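PDB 2VP8: inactive dihydropteroate synthase 2 from Mycobacterium tuberculosis, which seems to lack dihydropteroate synthase activity and probably plays no part in folate metabolism, probably binding the pterin pyrophosphate substrate very weakly although it may bind the inhibitor dapsone. Local coordinates for residues D96-I101 with T124-V129. Residues are numbered along the deposited sequence; the frame is centred on the assembly and turned at random.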
loop_
_atom_site.group_PDB
_atom_site.type_symbol
_atom_site.label_atom_id
_atom_site.label_comp_id
_atom_site.label_asym_id
_atom_site.label_seq_id
_atom_site.Cartn_x
_atom_site.Cartn_y
_atom_site.Cartn_z
ATOM N N ASP B 96 -21.792 17.323 -27.554
ATOM C CA ASP B 96 -22.019 18.738 -27.865
ATOM C C ASP B 96 -21.118 19.612 -26.991
ATOM O O ASP B 96 -20.355 19.108 -26.162
ATOM C CB ASP B 96 -23.481 19.130 -27.611
ATOM C CG ASP B 96 -24.444 18.508 -28.605
ATOM O OD1 ASP B 96 -25.329 17.729 -28.176
ATOM O OD2 ASP B 96 -24.318 18.795 -29.814
ATOM N N VAL B 97 -21.214 20.924 -27.190
ATOM C CA VAL B 97 -20.582 21.896 -26.305
ATOM C C VAL B 97 -21.685 22.682 -25.607
ATOM O O VAL B 97 -21.623 22.915 -24.399
ATOM C CB VAL B 97 -19.651 22.864 -27.076
ATOM C CG1 VAL B 97 -19.044 23.902 -26.141
ATOM C CG2 VAL B 97 -18.553 22.096 -27.786
ATOM N N ASP B 98 -22.696 23.068 -26.387
ATOM C CA ASP B 98 -23.838 23.841 -25.902
ATOM C C ASP B 98 -24.586 23.068 -24.825
ATOM O O ASP B 98 -24.874 23.604 -23.752
ATOM C CB ASP B 98 -24.799 24.172 -27.050
ATOM C CG ASP B 98 -24.081 24.540 -28.339
ATOM O OD1 ASP B 98 -24.523 25.499 -29.010
ATOM O OD2 ASP B 98 -23.086 23.869 -28.693
ATOM N N THR B 99 -24.886 21.804 -25.118
ATOM C CA THR B 99 -25.633 20.950 -24.197
ATOM C C THR B 99 -24.787 20.557 -22.990
ATOM O O THR B 99 -25.298 20.486 -21.870
ATOM C CB THR B 99 -26.192 19.680 -24.886
ATOM O OG1 THR B 99 -25.122 18.769 -25.167
ATOM C CG2 THR B 99 -26.945 20.033 -26.179
ATOM N N GLU B 100 -23.496 20.316 -23.219
ATOM C CA GLU B 100 -22.571 19.960 -22.139
ATOM C C GLU B 100 -22.482 21.060 -21.081
ATOM O O GLU B 100 -22.356 20.767 -19.894
ATOM C CB GLU B 100 -21.175 19.628 -22.679
ATOM C CG GLU B 100 -20.361 18.729 -21.737
ATOM C CD GLU B 100 -18.856 18.812 -21.946
ATOM O OE1 GLU B 100 -18.404 19.098 -23.078
ATOM O OE2 GLU B 100 -18.118 18.576 -20.964
ATOM N N ILE B 101 -22.537 22.316 -21.522
ATOM C CA ILE B 101 -22.598 23.470 -20.623
ATOM C C ILE B 101 -23.878 23.419 -19.794
ATOM O O ILE B 101 -23.827 23.530 -18.568
ATOM C CB ILE B 101 -22.509 24.827 -21.396
ATOM C CG1 ILE B 101 -21.109 25.046 -21.975
ATOM C CG2 ILE B 101 -22.912 26.017 -20.509
ATOM C CD1 ILE B 101 -20.021 25.191 -20.934
ATOM N N THR B 124 -13.010 18.430 -17.973
ATOM C CA THR B 124 -13.244 18.816 -19.363
ATOM C C THR B 124 -11.944 19.075 -20.113
ATOM O O THR B 124 -10.953 19.507 -19.527
ATOM C CB THR B 124 -14.166 20.056 -19.481
ATOM O OG1 THR B 124 -14.399 20.350 -20.864
ATOM C CG2 THR B 124 -13.546 21.276 -18.807
ATOM N N TRP B 125 -11.959 18.810 -21.414
ATOM C CA TRP B 125 -10.813 19.090 -22.268
ATOM C C TRP B 125 -11.061 20.309 -23.155
ATOM O O TRP B 125 -10.136 20.819 -23.787
ATOM C CB TRP B 125 -10.473 17.868 -23.118
ATOM C CG TRP B 125 -11.594 17.406 -24.003
ATOM C CD1 TRP B 125 -12.622 16.575 -23.658
ATOM C CD2 TRP B 125 -11.796 17.743 -25.384
ATOM N NE1 TRP B 125 -13.452 16.376 -24.736
ATOM C CE2 TRP B 125 -12.969 17.079 -25.808
ATOM C CE3 TRP B 125 -11.100 18.540 -26.305
ATOM C CZ2 TRP B 125 -13.463 17.186 -27.113
ATOM C CZ3 TRP B 125 -11.593 18.648 -27.606
ATOM C CH2 TRP B 125 -12.765 17.975 -27.995
ATOM N N ARG B 126 -12.310 20.775 -23.173
ATOM C CA ARG B 126 -12.739 21.904 -24.009
ATOM C C ARG B 126 -12.722 23.229 -23.248
ATOM O O ARG B 126 -13.328 23.351 -22.184
ATOM C CB ARG B 126 -14.140 21.654 -24.572
ATOM C CG ARG B 126 -14.229 20.548 -25.611
ATOM C CD ARG B 126 -15.638 20.450 -26.165
ATOM N NE ARG B 126 -15.638 20.230 -27.612
ATOM C CZ ARG B 126 -16.113 19.143 -28.217
ATOM N NH1 ARG B 126 -16.643 18.155 -27.501
ATOM N NH2 ARG B 126 -16.063 19.047 -29.542
ATOM N N ALA B 127 -12.030 24.217 -23.811
ATOM C CA ALA B 127 -11.867 25.536 -23.190
ATOM C C ALA B 127 -13.188 26.286 -22.963
ATOM O O ALA B 127 -13.362 26.945 -21.936
ATOM C CB ALA B 127 -10.909 26.386 -24.015
ATOM N N GLN B 128 -14.100 26.188 -23.929
ATOM C CA GLN B 128 -15.426 26.794 -23.817
ATOM C C GLN B 128 -16.179 26.218 -22.613
ATOM O O GLN B 128 -16.842 26.949 -21.873
ATOM C CB GLN B 128 -16.237 26.585 -25.106
ATOM C CG GLN B 128 -15.661 27.255 -26.357
ATOM C CD GLN B 128 -16.631 27.251 -27.537
ATOM O OE1 GLN B 128 -17.734 26.707 -27.450
ATOM N NE2 GLN B 128 -16.222 27.866 -28.647
ATOM N N VAL B 129 -16.052 24.906 -22.420
ATOM C CA VAL B 129 -16.710 24.204 -21.321
ATOM C C VAL B 129 -16.111 24.614 -19.975
ATOM O O VAL B 129 -16.841 24.866 -19.016
ATOM C CB VAL B 129 -16.643 22.670 -21.505
ATOM C CG1 VAL B 129 -17.410 21.966 -20.411
ATOM C CG2 VAL B 129 -17.208 22.269 -22.853
#
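Two neighbouring outer helices of the TIM barrel, 98-114 and 127-136, pack here through their first turns and the loops that lead into them, a van der Waals contact burying 345 Å² in total, in which V97, I101 and V129 meet one another and the chains of E100, R126 and Q128. The backbones come closest at I101 and V129, whose CA atoms lie 6.0 Å apart. V129 meets both apolar side chains of the other segment: its CG2 lies 4.1 Å from V97 CG1 and its CG1 4.2 Å from I101 CD1. I101 CD1 also lies 3.5 Å from V129 CA, and the I101 side chain touches A132. V97, just before its helix, also meets two polar ends: CG1 is 3.4 Å from Q128 OE1, and CG2 sits over one face of the R126 guanidinium, 3.5 Å from NE. The extended chain of E100 (chi1 and chi2 both t) brings OE1 to 3.4 Å from V129 CG2. The end of strand 119-123 turns into helix 127-136 through an ST turn, T124 OG1 accepting from R126 N at 3.1 Å; R126 occupies the N-cap position, and A127 N is bound by the D149 carboxylate. With strand 119-123 linking the two helices, the arrangement is the α/β repeat of the TIM-barrel pterin-binding fold, seen at the C-terminal end of that strand, the end at which such barrels carry their active sites.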